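Local structure of protein FimX (Pseudomonas aeruginosa PAO1, 3HV8) at residues D84-V87 against I88-I92; R133-P136 against E137-V140. The protein is an EAL-domain protein whose single chain, an alpha/beta fold built round one curved mixed sheet, holds the ligand C2E. All blocks are in the same frame, centred on the assembly; numbering follows the deposited sequence.

Contact 1. Residues D84-V87 against I88-I92; sequences DRWV and ILNSI. With C2E (9,9'-[(2R,3R,3aS,5S,7aR,9R,10R,10aS,12S,14aR)-3,5,10,12-tetrahydroxy-5,12-dioxidooctahydro-2H,7H-difuro[3,2-d:3',2'-j][1,3,7,9,2,8]tetraoxadiphosphacyclododecine-2,9-diyl]bis(2-amino-1,9-dihydro-6H-purin-6-one)), chain B.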
# COMPACT_ATOMS: atom_id res chain seq x y z
N ASP A 84 -9.68 2.49 -8.66
CA ASP A 84 -9.55 2.18 -7.24
C ASP A 84 -10.75 1.36 -6.73
O ASP A 84 -10.56 0.42 -5.95
CB ASP A 84 -9.39 3.47 -6.41
CG ASP A 84 -8.00 4.08 -6.52
OD1 ASP A 84 -7.06 3.41 -7.00
OD2 ASP A 84 -7.86 5.24 -6.11
N ARG A 85 -11.97 1.68 -7.16
CA ARG A 85 -13.12 0.90 -6.71
C ARG A 85 -13.02 -0.54 -7.21
O ARG A 85 -13.39 -1.46 -6.49
CB ARG A 85 -14.45 1.51 -7.18
CG ARG A 85 -14.68 2.98 -6.80
CD ARG A 85 -14.93 3.22 -5.33
NE ARG A 85 -15.25 4.63 -5.05
CZ ARG A 85 -16.49 5.13 -5.01
NH1 ARG A 85 -16.69 6.42 -4.75
NH2 ARG A 85 -17.54 4.34 -5.24
N TRP A 86 -12.53 -0.73 -8.44
CA TRP A 86 -12.35 -2.09 -8.98
C TRP A 86 -11.36 -2.86 -8.10
O TRP A 86 -11.61 -4.01 -7.73
CB TRP A 86 -11.85 -2.04 -10.44
CG TRP A 86 -11.87 -3.37 -11.11
CD1 TRP A 86 -12.87 -3.86 -11.91
CD2 TRP A 86 -10.88 -4.40 -11.04
NE1 TRP A 86 -12.56 -5.12 -12.33
CE2 TRP A 86 -11.35 -5.49 -11.80
CE3 TRP A 86 -9.64 -4.52 -10.39
CZ2 TRP A 86 -10.62 -6.68 -11.95
CZ3 TRP A 86 -8.92 -5.70 -10.53
CH2 TRP A 86 -9.42 -6.77 -11.31
N VAL A 87 -10.25 -2.22 -7.75
CA VAL A 87 -9.25 -2.89 -6.94
C VAL A 87 -9.80 -3.23 -5.56
O VAL A 87 -9.62 -4.34 -5.08
CB VAL A 87 -7.99 -2.01 -6.79
CG1 VAL A 87 -7.04 -2.61 -5.75
CG2 VAL A 87 -7.29 -1.84 -8.16
N ILE A 88 -10.47 -2.26 -4.94
CA ILE A 88 -11.00 -2.44 -3.59
C ILE A 88 -12.08 -3.51 -3.60
O ILE A 88 -12.10 -4.38 -2.74
CB ILE A 88 -11.56 -1.14 -3.03
CG1 ILE A 88 -10.43 -0.10 -2.87
CG2 ILE A 88 -12.26 -1.38 -1.68
CD1 ILE A 88 -10.94 1.32 -2.66
N LEU A 89 -12.99 -3.45 -4.56
CA LEU A 89 -14.07 -4.43 -4.62
C LEU A 89 -13.51 -5.85 -4.73
O LEU A 89 -13.97 -6.78 -4.06
CB LEU A 89 -14.97 -4.12 -5.82
CG LEU A 89 -16.24 -4.94 -5.88
CD1 LEU A 89 -17.15 -4.51 -4.74
CD2 LEU A 89 -16.91 -4.75 -7.23
N ASN A 90 -12.52 -6.02 -5.58
CA ASN A 90 -11.92 -7.32 -5.80
C ASN A 90 -11.03 -7.77 -4.66
O ASN A 90 -10.96 -8.96 -4.34
CB ASN A 90 -11.23 -7.37 -7.15
CG ASN A 90 -12.22 -7.49 -8.27
OD1 ASN A 90 -12.54 -6.51 -8.95
ND2 ASN A 90 -12.77 -8.68 -8.41
N SER A 91 -10.38 -6.83 -4.01
CA SER A 91 -9.58 -7.16 -2.84
C SER A 91 -10.49 -7.70 -1.75
O SER A 91 -10.19 -8.72 -1.12
CB SER A 91 -8.83 -5.93 -2.34
OG SER A 91 -7.81 -5.60 -3.26
N ILE A 92 -11.61 -7.01 -1.52
CA ILE A 92 -12.59 -7.42 -0.51
C ILE A 92 -13.08 -8.84 -0.80
O ILE A 92 -13.18 -9.66 0.11
CB ILE A 92 -13.81 -6.46 -0.49
CG1 ILE A 92 -13.43 -5.14 0.19
CG2 ILE A 92 -15.01 -7.12 0.20
CD1 ILE A 92 -14.43 -4.03 0.00
P1 C2E B . 4.95 1.47 -5.02
O2P C2E B . 5.05 1.97 -3.50
O1P C2E B . 6.19 1.92 -5.68
O5' C2E B . 4.97 -0.11 -5.20
C5' C2E B . 6.25 -0.77 -5.16
C4' C2E B . 6.86 -1.03 -6.55
O4' C2E B . 8.10 -1.76 -6.38
C3' C2E B . 5.91 -2.01 -7.23
O3' C2E B . 5.85 -1.71 -8.63
C2' C2E B . 6.52 -3.40 -6.94
O2' C2E B . 6.23 -4.37 -7.93
C1' C2E B . 8.01 -3.07 -6.92
N9 C2E B . 8.83 -3.96 -6.12
C8 C2E B . 8.40 -4.83 -5.14
N7 C2E B . 9.44 -5.33 -4.51
C5 C2E B . 10.58 -4.82 -5.08
C6 C2E B . 11.96 -5.01 -4.83
O6 C2E B . 12.38 -5.72 -3.92
N1 C2E B . 12.80 -4.34 -5.62
C2 C2E B . 12.37 -3.52 -6.62
N2 C2E B . 13.30 -2.87 -7.39
N3 C2E B . 11.09 -3.34 -6.86
C4 C2E B . 10.19 -3.97 -6.11
P11 C2E B . 4.39 -1.69 -9.31
O21 C2E B . 4.58 -1.42 -10.85
O11 C2E B . 3.63 -2.91 -8.97
O5A C2E B . 3.65 -0.48 -8.61
C5A C2E B . 4.17 0.85 -8.78
C4A C2E B . 3.22 1.88 -8.17
O4A C2E B . 1.96 1.81 -8.84
C3A C2E B . 2.90 1.66 -6.69
O3A C2E B . 3.85 2.27 -5.82
C2A C2E B . 1.59 2.44 -6.57
O2A C2E B . 1.85 3.85 -6.54
C1A C2E B . 0.93 2.16 -7.92
N91 C2E B . 0.03 1.02 -7.78
C81 C2E B . 0.29 -0.31 -7.93
N71 C2E B . -0.81 -0.98 -7.72
C51 C2E B . -1.84 -0.11 -7.49
C61 C2E B . -3.22 -0.23 -7.24
O61 C2E B . -3.79 -1.31 -7.07
N11 C2E B . -3.90 0.94 -7.08
C21 C2E B . -3.30 2.17 -7.17
N21 C2E B . -4.04 3.29 -6.95
N31 C2E B . -2.01 2.29 -7.37
C41 C2E B . -1.29 1.18 -7.55
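Val87 O is gripped twice from the next helical turn, by Ser91 N at 2.8 Å and by the hydroxyl of the same residue, Ser91 OG, at 2.9 Å from Val87 O. The hydroxyl sits above the carbonyl plane, 42° out of it. Ser91 can reach back because its OG lies beside its own backbone N, anti to the carbonyl carbon (chi1 -70°). The buried hydroxyl thus spends its proton inside the helix, on the side facing Val109 of strand 105-110. Ile88, Leu89 and Asn90 repeat the i to i+4 backbone bond, Ile88 N to Asp84 O measuring 2.9 Å. Ile88 also lays its CG1 branch against this carbonyl, CG1 being 3.1 Å from Asp84 O, and turns on to Trp124 of helix 121-132. The Asn90 side-chain amide stands over one face of the Trp86 indole, the two planes 40° apart. In Trp86, CG anti to the backbone N carries the ring onward to Asn90, and its NE1 is bonded to Asn31. Arg85 forms a salt bridge with Asp118 and a cation-pi contact with Trp124. Asp84 faces the ligand: C2E N21 donates to Asp84 OD1 over 3.0 Å in a nearly straight bond, while Ser112 and Ser115 both bond to OD2 and so fix the rotation of the carboxylate. Both methyls of Val87, CG1 and CG2, lie 3.7 Å from C2E O61. Helix 80-96, packed against the sheet, thereby contributes Asp84 and Val87 to the C2E pocket of the EAL domain.

Contact 2. Residues R133-P136 against E137-V140; sequences RLPP and ESLV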
# COMPACT_ATOMS: atom_id res chain seq x y z
N ARG A 133 -19.46 -8.92 4.32
CA ARG A 133 -19.37 -9.37 5.69
C ARG A 133 -17.89 -9.57 6.01
O ARG A 133 -17.44 -10.68 6.31
CB ARG A 133 -20.16 -10.67 5.86
CG ARG A 133 -21.53 -10.61 5.21
CD ARG A 133 -22.59 -10.16 6.19
NE ARG A 133 -23.37 -11.31 6.64
CZ ARG A 133 -23.93 -11.42 7.84
NH1 ARG A 133 -23.79 -10.44 8.73
NH2 ARG A 133 -24.62 -12.51 8.15
N LEU A 134 -17.15 -8.47 5.90
CA LEU A 134 -15.72 -8.49 6.13
C LEU A 134 -15.42 -8.18 7.59
O LEU A 134 -15.97 -7.24 8.16
CB LEU A 134 -15.02 -7.47 5.21
CG LEU A 134 -13.58 -7.82 4.83
CD1 LEU A 134 -13.58 -9.05 3.98
CD2 LEU A 134 -12.88 -6.68 4.10
N PRO A 135 -14.53 -8.98 8.19
CA PRO A 135 -14.08 -8.79 9.57
C PRO A 135 -13.35 -7.47 9.73
O PRO A 135 -12.80 -6.97 8.75
CB PRO A 135 -13.11 -9.94 9.77
CG PRO A 135 -13.50 -10.97 8.76
CD PRO A 135 -13.97 -10.19 7.58
N PRO A 136 -13.32 -6.92 10.96
CA PRO A 136 -12.62 -5.65 11.22
C PRO A 136 -11.12 -5.87 11.06
O PRO A 136 -10.66 -7.01 11.18
CB PRO A 136 -12.93 -5.36 12.70
CG PRO A 136 -13.86 -6.45 13.16
CD PRO A 136 -13.76 -7.58 12.20
N GLU A 137 -10.37 -4.80 10.80
CA GLU A 137 -8.93 -4.91 10.55
C GLU A 137 -8.60 -5.96 9.49
O GLU A 137 -7.78 -6.85 9.73
CB GLU A 137 -8.16 -5.21 11.84
CG GLU A 137 -8.87 -4.84 13.13
CD GLU A 137 -9.24 -3.38 13.20
OE1 GLU A 137 -10.29 -3.07 13.82
OE2 GLU A 137 -8.50 -2.53 12.65
N SER A 138 -9.23 -5.88 8.33
CA SER A 138 -8.88 -6.77 7.23
C SER A 138 -8.13 -6.00 6.15
O SER A 138 -7.28 -6.56 5.46
CB SER A 138 -10.13 -7.38 6.61
OG SER A 138 -10.67 -8.39 7.44
N LEU A 139 -8.47 -4.72 6.01
CA LEU A 139 -7.90 -3.87 4.98
C LEU A 139 -7.06 -2.75 5.56
O LEU A 139 -7.45 -2.11 6.54
CB LEU A 139 -9.02 -3.21 4.17
CG LEU A 139 -9.43 -3.77 2.81
CD1 LEU A 139 -9.08 -5.24 2.64
CD2 LEU A 139 -10.92 -3.50 2.53
N VAL A 140 -5.92 -2.49 4.92
CA VAL A 140 -5.09 -1.33 5.23
C VAL A 140 -4.96 -0.51 3.96
O VAL A 140 -4.45 -1.02 2.95
CB VAL A 140 -3.66 -1.76 5.64
CG1 VAL A 140 -2.88 -0.54 6.10
CG2 VAL A 140 -3.68 -2.85 6.73
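The link from helix 121-132 into strand 139-144 begins with a Schellman motif, Arg133 leaving the helix at positive phi, and then turns sharply at Pro135-Ser138. Its one side-chain bond across the turn runs from Ser138 OG to Pro135 O, 2.9 Å long. The hydroxyl approaches from above the carbonyl plane, 50° out of it, with a C=O...O angle of 120°. With chi1 of Ser138 at -75° the hydroxyl points back to the prolines, and OG also rests 3.7 Å from Pro135 CB. Leu134 extends its CD2 methyl to Ser138 CB, 3.8 Å away. The same methyl lies 4.1 Å from Leu139 CD2, the two leucine side chains crossing at about a right angle; both also touch Leu129 of helix 121-132. Glu137 has positive phi and bends its chain back at chi2, bringing OE1 to 3.7 Å from Pro136 CB. Backbone bonds of Ser138 with Leu107 and of Leu139 with Gln168 then seat the chain between two parallel neighbours. The arrangement is that of the helix-to-strand connection in a beta-alpha-beta crossover, here joining parallel strands 105-110 and 139-144.

Contacts 1 and 2 lie in series along the chain, their centres 13 Å apart, and meet through Ile92, at the end of contact 1 away from the ligand. Ile92 CG1 packs 3.8 Å from Leu139 CD2, and Ile92 O lies 3.9 Å from Leu134 CD1, so both leucines of contact 2 rest on helix 80-96. Helix 121-132 borders both, through Trp124 beside contact 1 and Leu129 beside contact 2. Only contact 1 reaches C2E directly; in contact 2 the side chain of Leu139 stays about 12 Å from it. Residues 84-92 thus span from the ligand pocket to the apolar layer over the start of strand 139-144.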